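Local coordinates for protein probable dipeptidase (PDB 3B40) that is probably a metal-dependent dipeptidase of the membrane dipeptidase family (peptidase family M19), hydrolysing dipeptides, at residues A[62-67]-A[134-139]; A[148-153]-A[199-204]; A[158-163]-A[206-211]; A[226-231]-A[405-410]. The protein carries 11 engineered substitutions. All blocks are in the same frame, centred on the assembly; numbering follows the deposited sequence.

Contacts 1 and 3 are buried pairings of neighbouring parallel strands in one curled sheet. They touch each other, because strands 131-138 and 160-162 lie side by side. Both rest on backbone hydrogen bonds with mostly apolar side chains on the two faces. Contact 4 reaches the same sheet, as strand 230-235 pairs with 208-210 of contact 3. Contacts 2 and 4 lie farther out and are partly buried. There arginines do the polar work: contact 2 pairs two helices through a salt bridge, and contact 4 ties a loop to a helix end through carbonyl oxygens. Helix 193-205 joins contact 2 to contact 4 through Arg227.

Contact 1 of 4, residues A[62-67]-A[134-139]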
loop_
_atom_site.group_PDB
_atom_site.type_symbol
_atom_site.label_atom_id
_atom_site.label_comp_id
_atom_site.label_asym_id
_atom_site.label_seq_id
_atom_site.Cartn_x
_atom_site.Cartn_y
_atom_site.Cartn_z
ATOM N N GLY A 62 -13.234 7.963 1.519
ATOM C CA GLY A 62 -12.060 8.431 0.788
ATOM C C GLY A 62 -10.939 7.420 0.802
ATOM O O GLY A 62 -11.086 6.335 1.365
ATOM N N ALA A 63 -9.832 7.754 0.138
ATOM C CA ALA A 63 -8.711 6.817 -0.028
ATOM C C ALA A 63 -7.436 7.564 -0.360
ATOM O O ALA A 63 -7.491 8.661 -0.929
ATOM C CB ALA A 63 -9.005 5.829 -1.149
ATOM N N ALA A 64 -6.288 6.962 -0.029
ATOM C CA ALA A 64 -5.003 7.557 -0.406
ATOM C C ALA A 64 -4.627 6.975 -1.766
ATOM O O ALA A 64 -4.473 5.765 -1.910
ATOM C CB ALA A 64 -3.928 7.298 0.657
ATOM N N LEU A 65 -4.551 7.857 -2.766
ATOM C CA LEU A 65 -4.165 7.489 -4.126
ATOM C C LEU A 65 -2.790 8.063 -4.436
ATOM O O LEU A 65 -2.579 9.282 -4.394
ATOM C CB LEU A 65 -5.183 8.028 -5.133
ATOM C CG LEU A 65 -6.650 7.704 -4.763
ATOM C CD1 LEU A 65 -7.579 8.364 -5.769
ATOM C CD2 LEU A 65 -6.922 6.215 -4.719
ATOM N N ALA A 66 -1.885 7.176 -4.804
ATOM C CA ALA A 66 -0.480 7.505 -4.842
ATOM C C ALA A 66 -0.045 7.996 -6.219
ATOM O O ALA A 66 -0.388 7.396 -7.239
ATOM C CB ALA A 66 0.348 6.291 -4.440
ATOM N N ILE A 67 0.734 9.072 -6.198
ATOM C CA ILE A 67 1.596 9.465 -7.286
ATOM C C ILE A 67 2.740 8.459 -7.286
ATOM O O ILE A 67 3.594 8.461 -6.374
ATOM C CB ILE A 67 2.188 10.885 -7.037
ATOM C CG1 ILE A 67 1.082 11.954 -6.845
ATOM C CG2 ILE A 67 3.218 11.238 -8.121
ATOM C CD1 ILE A 67 -0.033 12.066 -7.909
ATOM N N VAL A 134 -6.836 11.438 -0.697
ATOM C CA VAL A 134 -5.612 11.852 -0.044
ATOM C C VAL A 134 -4.497 11.539 -1.048
ATOM O O VAL A 134 -4.348 10.392 -1.481
ATOM C CB VAL A 134 -5.391 11.120 1.304
ATOM C CG1 VAL A 134 -3.972 11.396 1.838
ATOM C CG2 VAL A 134 -6.462 11.551 2.316
ATOM N N MET A 135 -3.793 12.580 -1.491
ATOM C CA MET A 135 -2.804 12.431 -2.544
ATOM C C MET A 135 -1.564 11.932 -1.852
ATOM O O MET A 135 -1.014 12.621 -0.999
ATOM C CB MET A 135 -2.460 13.763 -3.203
ATOM C CG MET A 135 -1.461 13.622 -4.376
ATOM S SD MET A 135 -1.152 15.165 -5.350
ATOM C CE MET A 135 -2.798 15.389 -6.051
ATOM N N SER A 136 -1.136 10.727 -2.210
ATOM C CA SER A 136 0.083 10.177 -1.601
ATOM C C SER A 136 1.110 10.030 -2.714
ATOM O O SER A 136 0.831 10.395 -3.854
ATOM C CB SER A 136 -0.206 8.852 -0.894
ATOM O OG SER A 136 -0.868 7.937 -1.766
ATOM N N MET A 137 2.296 9.545 -2.372
ATOM C CA MET A 137 3.373 9.333 -3.324
ATOM C C MET A 137 4.086 8.109 -2.785
ATOM O O MET A 137 4.304 8.009 -1.573
ATOM C CB MET A 137 4.306 10.570 -3.350
ATOM C CG MET A 137 5.462 10.506 -4.339
ATOM S SD MET A 137 6.113 12.091 -4.952
ATOM C CE MET A 137 7.025 12.615 -3.555
ATOM N N LEU A 138 4.413 7.158 -3.654
ATOM C CA LEU A 138 5.146 5.985 -3.218
ATOM C C LEU A 138 6.275 5.772 -4.199
ATOM O O LEU A 138 6.047 5.796 -5.410
ATOM C CB LEU A 138 4.223 4.748 -3.108
ATOM C CG LEU A 138 4.777 3.410 -2.591
ATOM C CD1 LEU A 138 5.114 3.477 -1.110
ATOM C CD2 LEU A 138 3.744 2.293 -2.812
ATOM N N ASN A 139 7.484 5.622 -3.655
ATOM C CA ASN A 139 8.722 5.290 -4.397
ATOM C C ASN A 139 9.604 6.512 -4.709
ATOM O O ASN A 139 9.210 7.401 -5.484
ATOM C CB ASN A 139 8.412 4.547 -5.686
ATOM C CG ASN A 139 9.611 3.784 -6.236
ATOM O OD1 ASN A 139 10.635 3.613 -5.562
ATOM N ND2 ASN A 139 9.456 3.272 -7.443
HETATM O O HOH W 1 -1.360 5.391 -0.660
#
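Ile67 and Met135 carry the apolar centre, their side chains crossing obliquely. CG1 of Ile67 lies 3.9 Å from CG of Met135. Met135 has CG anti to its backbone N (chi1 -177°), which sets this carbon beside Ile67. On the same face, CG of Met137 packs against CB of Ile67. The opposite face holds Ala64, Val134, Ala66 and Ser136: CB of Ala64 meets CB of Val134 at 4.1 Å, and CB of Ala66 is 3.4 Å from OG of Ser136.

The backbones pair as parallel strands. Val134 N donates to Ala63 O, and Leu65 N to Val134 O at 2.8 Å. Ser136 N donates to Leu65 O, and Ile67 N to Ser136 O at 2.7 Å. Leu138 N closes the ladder on Ile67 O. The polar group of the Ala66 face is the hydroxyl of Ser136, whose OG is 2.8 Å from a water. That water has a weak bond to Ala64 O.

The pair lies inside the parallel sheet of the TIM-barrel-clan fold. Strand 25-29 borders 62-67 on one side and strand 160-162 borders 134-138 on the other. Helix 87-108 packs on the face of Leu65, Ile67 and Met135, with Leu102 touching Ile67 and Tyr99 touching Met135.

Contact 2 of 4, residues A[148-153]-A[199-204]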
loop_
_atom_site.group_PDB
_atom_site.type_symbol
_atom_site.label_atom_id
_atom_site.label_comp_id
_atom_site.label_asym_id
_atom_site.label_seq_id
_atom_site.Cartn_x
_atom_site.Cartn_y
_atom_site.Cartn_z
ATOM N N SER A 148 14.700 18.722 -3.262
ATOM C CA SER A 148 13.687 19.760 -3.443
ATOM C C SER A 148 12.461 19.233 -4.191
ATOM O O SER A 148 11.431 19.905 -4.229
ATOM C CB SER A 148 14.264 21.005 -4.127
ATOM O OG SER A 148 14.543 20.739 -5.480
ATOM N N GLN A 149 12.536 18.020 -4.754
ATOM C CA GLN A 149 11.324 17.403 -5.359
ATOM C C GLN A 149 10.251 17.115 -4.297
ATOM O O GLN A 149 9.056 17.047 -4.614
ATOM C CB GLN A 149 11.643 16.113 -6.160
ATOM C CG GLN A 149 12.515 16.302 -7.400
ATOM C CD GLN A 149 11.884 17.213 -8.462
ATOM O OE1 GLN A 149 10.764 16.987 -8.892
ATOM N NE2 GLN A 149 12.597 18.252 -8.863
ATOM N N LEU A 150 10.664 16.947 -3.043
ATOM C CA LEU A 150 9.720 16.766 -1.943
ATOM C C LEU A 150 8.895 18.044 -1.725
ATOM O O LEU A 150 7.673 17.987 -1.646
ATOM C CB LEU A 150 10.441 16.336 -0.657
ATOM C CG LEU A 150 11.153 14.977 -0.699
ATOM C CD1 LEU A 150 11.852 14.652 0.638
ATOM C CD2 LEU A 150 10.168 13.843 -1.119
ATOM N N ASP A 151 9.581 19.193 -1.698
ATOM C CA ASP A 151 8.948 20.498 -1.535
ATOM C C ASP A 151 7.961 20.789 -2.663
ATOM O O ASP A 151 6.844 21.249 -2.427
ATOM C CB ASP A 151 10.020 21.604 -1.469
ATOM C CG ASP A 151 11.036 21.369 -0.359
ATOM O OD1 ASP A 151 10.980 22.105 0.654
ATOM O OD2 ASP A 151 11.877 20.444 -0.480
ATOM N N LYS A 152 8.382 20.496 -3.888
ATOM C CA LYS A 152 7.567 20.720 -5.068
ATOM C C LYS A 152 6.304 19.825 -5.092
ATOM O O LYS A 152 5.207 20.310 -5.380
ATOM C CB LYS A 152 8.414 20.525 -6.327
ATOM C CG LYS A 152 9.562 21.557 -6.487
ATOM C CD LYS A 152 10.443 21.237 -7.726
ATOM C CE LYS A 152 11.469 22.324 -8.030
ATOM N NZ LYS A 152 12.496 22.492 -6.944
ATOM N N TRP A 153 6.447 18.541 -4.758
ATOM C CA TRP A 153 5.291 17.630 -4.688
ATOM C C TRP A 153 4.325 17.935 -3.533
ATOM O O TRP A 153 3.105 17.893 -3.715
ATOM C CB TRP A 153 5.738 16.172 -4.705
ATOM C CG TRP A 153 6.086 15.629 -6.120
ATOM C CD1 TRP A 153 7.324 15.266 -6.578
ATOM C CD2 TRP A 153 5.164 15.351 -7.200
ATOM N NE1 TRP A 153 7.240 14.817 -7.882
ATOM C CE2 TRP A 153 5.926 14.846 -8.283
ATOM C CE3 TRP A 153 3.774 15.494 -7.355
ATOM C CZ2 TRP A 153 5.346 14.501 -9.522
ATOM C CZ3 TRP A 153 3.184 15.141 -8.582
ATOM C CH2 TRP A 153 3.976 14.643 -9.651
ATOM N N VAL A 199 14.172 12.398 5.371
ATOM C CA VAL A 199 13.357 12.261 6.572
ATOM C C VAL A 199 13.150 13.617 7.302
ATOM O O VAL A 199 12.032 13.965 7.707
ATOM C CB VAL A 199 13.974 11.262 7.570
ATOM C CG1 VAL A 199 13.216 11.317 8.913
ATOM C CG2 VAL A 199 13.990 9.816 6.978
ATOM N N GLU A 200 14.249 14.338 7.495
ATOM C CA GLU A 200 14.191 15.707 8.019
ATOM C C GLU A 200 13.307 16.614 7.131
ATOM O O GLU A 200 12.457 17.372 7.637
ATOM C CB GLU A 200 15.614 16.287 8.185
ATOM C CG GLU A 200 15.660 17.728 8.806
ATOM C CD GLU A 200 15.126 17.832 10.233
ATOM O OE1 GLU A 200 14.736 18.949 10.647
ATOM O OE2 GLU A 200 15.120 16.826 10.972
ATOM N N ARG A 201 13.497 16.550 5.812
ATOM C CA ARG A 201 12.716 17.394 4.894
ATOM C C ARG A 201 11.229 17.101 4.967
ATOM O O ARG A 201 10.429 18.026 4.982
ATOM C CB ARG A 201 13.226 17.302 3.444
ATOM C CG ARG A 201 12.520 18.231 2.428
ATOM C CD ARG A 201 12.649 19.718 2.757
ATOM N NE ARG A 201 14.036 20.115 2.929
ATOM C CZ ARG A 201 14.875 20.382 1.936
ATOM N NH1 ARG A 201 14.465 20.300 0.658
ATOM N NH2 ARG A 201 16.138 20.718 2.232
ATOM N N LEU A 202 10.870 15.820 5.057
ATOM C CA LEU A 202 9.453 15.409 5.171
ATOM C C LEU A 202 8.836 15.870 6.492
ATOM O O LEU A 202 7.664 16.317 6.545
ATOM C CB LEU A 202 9.343 13.873 5.038
ATOM C CG LEU A 202 9.627 13.423 3.588
ATOM C CD1 LEU A 202 9.819 11.930 3.465
ATOM C CD2 LEU A 202 8.564 13.907 2.585
ATOM N N ASN A 203 9.610 15.735 7.571
ATOM C CA ASN A 203 9.151 16.241 8.870
ATOM C C ASN A 203 8.839 17.741 8.761
ATOM O O ASN A 203 7.766 18.187 9.228
ATOM C CB ASN A 203 10.211 16.035 9.967
ATOM C CG ASN A 203 10.256 14.619 10.540
ATOM O OD1 ASN A 203 11.161 14.328 11.318
ATOM N ND2 ASN A 203 9.315 13.734 10.160
ATOM N N ASP A 204 9.771 18.511 8.165
ATOM C CA ASP A 204 9.646 19.966 8.004
ATOM C C ASP A 204 8.435 20.337 7.159
ATOM O O ASP A 204 7.740 21.300 7.453
ATOM C CB ASP A 204 10.893 20.588 7.316
ATOM C CG ASP A 204 12.124 20.580 8.204
ATOM O OD1 ASP A 204 11.959 20.396 9.426
ATOM O OD2 ASP A 204 13.276 20.698 7.681
#
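Asp151 OD2 accepts from Arg201 NH1 at 2.8 Å, a salt bridge between the two helices. The nitrogen meets OD2 on the syn side, somewhat out of the carboxylate plane. Carboxylate and guanidinium planes are turned 64° apart, and a single nitrogen makes the bond. The Arg201 chain bends at chi2 (60°), which brings CD beside the carboxylate, 3.4 Å from Asp151 OD2.

Beneath this bridge the contact is apolar. CD1 of Leu150 meets CD2 of Leu202 at 3.9 Å, and the two side chains cross at about a right angle. The same CD1 lies 4.1 Å from CG of Arg201, whose aliphatic part thus packs on Leu150.

The segments 148-153 and 199-204 run roughly parallel, 23° apart, their axes 9.9 Å apart at closest approach. Their helices precede and follow strand 160-162 in the chain, as neighbouring helices do around the parallel strands of a barrel of the TIM clan. Leu143 and Trp171 also touch Leu150, while Ile209 of strand 208-210 touches Leu202. Ser148, whose CA lies at the edge of the Arg201 guanidinium, has its hydroxyl bonded to Asp146 OD1.

Contact 3 of 4, residues A[158-163]-A[206-211]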
loop_
_atom_site.group_PDB
_atom_site.type_symbol
_atom_site.label_atom_id
_atom_site.label_comp_id
_atom_site.label_asym_id
_atom_site.label_seq_id
_atom_site.Cartn_x
_atom_site.Cartn_y
_atom_site.Cartn_z
ATOM N N VAL A 158 0.692 16.562 -2.327
ATOM C CA VAL A 158 1.095 15.294 -1.706
ATOM C C VAL A 158 1.128 15.435 -0.165
ATOM O O VAL A 158 1.666 16.408 0.360
ATOM C CB VAL A 158 2.446 14.770 -2.286
ATOM C CG1 VAL A 158 3.070 13.678 -1.378
ATOM C CG2 VAL A 158 2.235 14.260 -3.695
ATOM N N ARG A 159 0.525 14.489 0.543
ATOM C CA ARG A 159 0.457 14.571 1.998
ATOM C C ARG A 159 1.056 13.363 2.741
ATOM O O ARG A 159 1.124 13.360 3.984
ATOM C CB ARG A 159 -0.991 14.846 2.430
ATOM C CG ARG A 159 -1.473 16.269 2.115
ATOM C CD ARG A 159 -0.678 17.314 2.870
ATOM N NE ARG A 159 -1.010 18.681 2.467
ATOM C CZ ARG A 159 -0.451 19.374 1.470
ATOM N NH1 ARG A 159 0.490 18.857 0.682
ATOM N NH2 ARG A 159 -0.870 20.610 1.252
ATOM N N MET A 160 1.525 12.365 1.975
ATOM C CA MET A 160 2.137 11.145 2.522
ATOM C C MET A 160 3.146 10.690 1.475
ATOM O O MET A 160 2.856 10.784 0.288
ATOM C CB MET A 160 1.066 10.037 2.754
ATOM C CG MET A 160 1.597 8.687 3.385
ATOM S SD MET A 160 0.414 7.445 4.110
ATOM C CE MET A 160 -0.639 7.031 2.720
ATOM N N PHE A 161 4.321 10.227 1.921
ATOM C CA PHE A 161 5.407 9.766 1.046
ATOM C C PHE A 161 6.007 8.461 1.589
ATOM O O PHE A 161 6.417 8.367 2.774
ATOM C CB PHE A 161 6.509 10.855 0.942
ATOM C CG PHE A 161 7.711 10.441 0.111
ATOM C CD1 PHE A 161 8.896 10.033 0.719
ATOM C CD2 PHE A 161 7.644 10.447 -1.268
ATOM C CE1 PHE A 161 10.017 9.641 -0.056
ATOM C CE2 PHE A 161 8.757 10.056 -2.040
ATOM C CZ PHE A 161 9.921 9.649 -1.443
ATOM N N GLY A 162 6.005 7.449 0.743
ATOM C CA GLY A 162 6.712 6.201 1.040
ATOM C C GLY A 162 7.950 6.141 0.188
ATOM O O GLY A 162 7.891 6.353 -1.013
ATOM N N PHE A 163 9.089 5.909 0.810
ATOM C CA PHE A 163 10.352 5.828 0.084
ATOM C C PHE A 163 10.428 4.695 -0.903
ATOM O O PHE A 163 11.171 4.777 -1.899
ATOM C CB PHE A 163 11.469 5.570 1.086
ATOM C CG PHE A 163 11.867 6.781 1.883
ATOM C CD1 PHE A 163 13.066 7.401 1.621
ATOM C CD2 PHE A 163 11.063 7.259 2.937
ATOM C CE1 PHE A 163 13.472 8.520 2.367
ATOM C CE2 PHE A 163 11.449 8.375 3.663
ATOM C CZ PHE A 163 12.670 8.995 3.395
ATOM N N GLY A 206 5.729 18.636 6.875
ATOM C CA GLY A 206 4.459 18.111 7.406
ATOM C C GLY A 206 3.839 17.038 6.511
ATOM O O GLY A 206 2.610 16.983 6.337
ATOM N N VAL A 207 4.682 16.161 5.976
ATOM C CA VAL A 207 4.259 15.062 5.095
ATOM C C VAL A 207 4.444 13.774 5.864
ATOM O O VAL A 207 5.493 13.587 6.498
ATOM C CB VAL A 207 5.091 15.030 3.781
ATOM C CG1 VAL A 207 4.840 13.719 2.979
ATOM C CG2 VAL A 207 4.751 16.211 2.952
ATOM N N ILE A 208 3.416 12.917 5.850
ATOM C CA ILE A 208 3.464 11.665 6.587
ATOM C C ILE A 208 4.507 10.771 5.923
ATOM O O ILE A 208 4.448 10.554 4.704
ATOM C CB ILE A 208 2.099 10.906 6.578
ATOM C CG1 ILE A 208 0.964 11.744 7.192
ATOM C CG2 ILE A 208 2.221 9.572 7.353
ATOM C CD1 ILE A 208 -0.442 11.297 6.744
ATOM N N ILE A 209 5.454 10.274 6.708
ATOM C CA ILE A 209 6.376 9.238 6.208
ATOM C C ILE A 209 5.755 7.843 6.263
ATOM O O ILE A 209 5.282 7.404 7.327
ATOM C CB ILE A 209 7.734 9.234 6.962
ATOM C CG1 ILE A 209 8.443 10.594 6.817
ATOM C CG2 ILE A 209 8.624 8.031 6.433
ATOM C CD1 ILE A 209 9.519 10.860 7.873
ATOM N N ASP A 210 5.776 7.154 5.121
ATOM C CA ASP A 210 5.184 5.813 4.951
ATOM C C ASP A 210 6.301 4.763 4.831
ATOM O O ASP A 210 7.153 4.861 3.943
ATOM C CB ASP A 210 4.287 5.823 3.709
ATOM C CG ASP A 210 3.657 4.465 3.396
ATOM O OD1 ASP A 210 3.739 3.513 4.212
ATOM O OD2 ASP A 210 3.072 4.368 2.292
ATOM N N VAL A 211 6.317 3.793 5.751
ATOM C CA VAL A 211 7.367 2.812 5.777
ATOM C C VAL A 211 7.015 1.467 5.119
ATOM O O VAL A 211 7.867 0.599 5.056
ATOM C CB VAL A 211 7.929 2.576 7.223
ATOM C CG1 VAL A 211 8.400 3.911 7.825
ATOM C CG2 VAL A 211 6.877 1.916 8.093
HETATM O O HOH W 2 0.531 15.598 5.545
#
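Met160 and Ile208 meet on one face of two paired parallel strands. CG of Met160 lies 3.9 Å from CB of Ile208, and the side chains cross obliquely. Anti to its backbone N (chi1 -178°), Met160 CG is placed against Asp210 as well, 3.9 Å from CB of that residue. On the other face CB of Phe161 packs on CG1 of Val207. Farther along, CG2 of Ile209 reaches the ring edge of Phe163 at CE2, 4.0 Å away and in the ring plane. One face of that Phe163 ring is covered by Phe161, whose CE1 stands over the ring centre.

Three backbone bonds set this register. Ile208 N donates to Arg159 O, Phe161 N to Ile208 O at 2.8 Å, and Asp210 N to Phe161 O at 2.7 Å.

A water bridges the residues just before the strands by donating to Arg159 O and to Gly206 O, the latter at 2.6 Å. Gly206 ends helix 193-205 in a Schellman motif, and the chain enters strand 208-210 after Val207. The Asp210 carboxylate is held by Ser233 and by the backbone N of Ser212.

Within the barrel-like sheet, the pair stands between strands 131-138 and 230-235. Helix 193-205 packs on the Phe161 face through Leu202. Helix 389-409 sends Phe400 against Met160 and Ile208.

Contact 4 of 4, residues A[226-231]-A[405-410]; sequences SRAPIV and GEVQKR
Arg227 and Arg410 reach across the contact in opposite senses, each donating to the other's backbone carbonyl. Arg227 is extended from CG to NE (chi2 176°, chi3 -175°), which carries NE across to Arg410. The Arg227 guanidinium meets Arg410 O side-on, with NE at 3.1 Å and NH2 at 3.0 Å. This oxygen lies in the guanidinium plane, at its edge. The two bonds from one flat group limit its rotation. In return, Arg410 NH1 donates to Arg227 O at 3.1 Å. It comes in the carbonyl plane, on a lone pair, while the oxygen is 19° out of the Arg410 guanidinium plane.

Beside these polar ties lies an apolar patch. Pro229 and Val407 slide past each other in opposite directions, with CB of Pro229 4.0 Å from CG2 of Val407. Pro229 crosses Arg410 at about a right angle, its CD 3.4 Å from Arg410 NH1. CG of Pro229 touches CB of Glu406 at 3.8 Å, and CB of Ala228 rests against CG of Arg410.

Both arginines have acidic partners. Glu406 OE1 makes a salt bridge to Arg410 NH2 at 3.0 Å. Arg227 pairs with Asp204 and Glu200 on helix 193-205.

The contact joins the loop before strand 230-235 to the C-terminal end of helix 389-409. Arg227 binds, with two nitrogens, the carbonyl of the first residue past that helix, at the N-terminal approach to a strand of the TIM-clan sheet.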
loop_
_atom_site.group_PDB
_atom_site.type_symbol
_atom_site.label_atom_id
_atom_site.label_comp_id
_atom_site.label_asym_id
_atom_site.label_seq_id
_atom_site.Cartn_x
_atom_site.Cartn_y
_atom_site.Cartn_z
ATOM N N SER A 226 12.822 10.323 12.628
ATOM C CA SER A 226 11.572 11.111 12.527
ATOM C C SER A 226 11.128 11.786 13.841
ATOM O O SER A 226 11.070 11.149 14.873
ATOM C CB SER A 226 10.438 10.253 11.986
ATOM O OG SER A 226 9.255 11.036 11.827
ATOM N N ARG A 227 10.798 13.077 13.795
ATOM C CA ARG A 227 10.197 13.720 14.975
ATOM C C ARG A 227 8.652 13.632 14.996
ATOM O O ARG A 227 8.000 14.167 15.911
ATOM C CB ARG A 227 10.655 15.166 15.098
ATOM C CG ARG A 227 10.143 16.078 14.008
ATOM C CD ARG A 227 10.555 17.545 14.255
ATOM N NE ARG A 227 9.956 18.439 13.255
ATOM C CZ ARG A 227 10.621 18.953 12.217
ATOM N NH1 ARG A 227 11.909 18.674 12.054
ATOM N NH2 ARG A 227 10.000 19.767 11.357
ATOM N N ALA A 228 8.085 12.941 14.013
ATOM C CA ALA A 228 6.633 12.928 13.790
ATOM C C ALA A 228 6.140 11.501 13.586
ATOM O O ALA A 228 6.957 10.642 13.214
ATOM C CB ALA A 228 6.280 13.781 12.562
ATOM N N PRO A 229 4.834 11.232 13.875
ATOM C CA PRO A 229 4.249 9.901 13.594
ATOM C C PRO A 229 4.571 9.367 12.208
ATOM O O PRO A 229 4.617 10.123 11.230
ATOM C CB PRO A 229 2.740 10.124 13.781
ATOM C CG PRO A 229 2.717 11.247 14.910
ATOM C CD PRO A 229 3.854 12.136 14.525
ATOM N N ILE A 230 4.854 8.068 12.155
ATOM C CA ILE A 230 5.073 7.390 10.890
ATOM C C ILE A 230 3.980 6.344 10.695
ATOM O O ILE A 230 3.305 5.939 11.663
ATOM C CB ILE A 230 6.521 6.791 10.769
ATOM C CG1 ILE A 230 6.777 5.655 11.760
ATOM C CG2 ILE A 230 7.622 7.956 10.961
ATOM C CD1 ILE A 230 8.108 4.872 11.478
ATOM N N VAL A 231 3.801 5.920 9.454
ATOM C CA VAL A 231 2.704 5.045 9.102
ATOM C C VAL A 231 3.224 3.918 8.212
ATOM O O VAL A 231 4.205 4.085 7.486
ATOM C CB VAL A 231 1.565 5.903 8.398
ATOM C CG1 VAL A 231 0.577 5.051 7.652
ATOM C CG2 VAL A 231 0.843 6.827 9.480
ATOM N N GLY A 405 -2.946 14.550 11.707
ATOM C CA GLY A 405 -2.981 15.847 12.342
ATOM C C GLY A 405 -1.693 16.138 13.097
ATOM O O GLY A 405 -1.195 17.270 13.048
ATOM N N GLU A 406 -1.166 15.131 13.809
ATOM C CA GLU A 406 0.075 15.297 14.602
ATOM C C GLU A 406 1.306 15.567 13.731
ATOM O O GLU A 406 2.116 16.453 14.030
ATOM C CB GLU A 406 0.297 14.090 15.536
ATOM C CG GLU A 406 -0.608 14.118 16.741
ATOM C CD GLU A 406 -0.455 15.427 17.548
ATOM O OE1 GLU A 406 0.712 15.779 17.893
ATOM O OE2 GLU A 406 -1.499 16.100 17.811
ATOM N N VAL A 407 1.441 14.807 12.650
ATOM C CA VAL A 407 2.419 15.099 11.598
ATOM C C VAL A 407 2.407 16.567 11.093
ATOM O O VAL A 407 3.454 17.229 11.017
ATOM C CB VAL A 407 2.215 14.148 10.374
ATOM C CG1 VAL A 407 3.071 14.630 9.201
ATOM C CG2 VAL A 407 2.541 12.761 10.753
ATOM N N GLN A 408 1.238 17.062 10.700
ATOM C CA GLN A 408 1.150 18.471 10.266
ATOM C C GLN A 408 1.509 19.477 11.380
ATOM O O GLN A 408 2.062 20.533 11.098
ATOM C CB GLN A 408 -0.230 18.759 9.661
ATOM C CG GLN A 408 -0.477 17.947 8.376
ATOM C CD GLN A 408 -1.693 18.406 7.632
ATOM O OE1 GLN A 408 -2.749 18.664 8.235
ATOM N NE2 GLN A 408 -1.559 18.531 6.305
ATOM N N LYS A 409 1.215 19.140 12.634
ATOM C CA LYS A 409 1.591 19.992 13.782
ATOM C C LYS A 409 3.104 20.120 13.950
ATOM O O LYS A 409 3.600 21.175 14.361
ATOM C CB LYS A 409 0.992 19.463 15.088
ATOM C CG LYS A 409 -0.334 20.095 15.410
ATOM C CD LYS A 409 -0.519 20.191 16.924
ATOM C CE LYS A 409 -1.221 18.960 17.496
ATOM N NZ LYS A 409 -2.673 18.931 17.126
ATOM N N ARG A 410 3.832 19.058 13.605
ATOM C CA ARG A 410 5.294 19.046 13.681
ATOM C C ARG A 410 6.003 19.693 12.462
ATOM O O ARG A 410 7.232 19.715 12.408
ATOM C CB ARG A 410 5.794 17.608 13.845
ATOM C CG ARG A 410 4.999 16.772 14.832
ATOM C CD ARG A 410 5.679 16.549 16.119
ATOM N NE ARG A 410 4.698 16.155 17.124
ATOM C CZ ARG A 410 4.467 14.923 17.585
ATOM N NH1 ARG A 410 5.164 13.856 17.180
ATOM N NH2 ARG A 410 3.517 14.770 18.503
#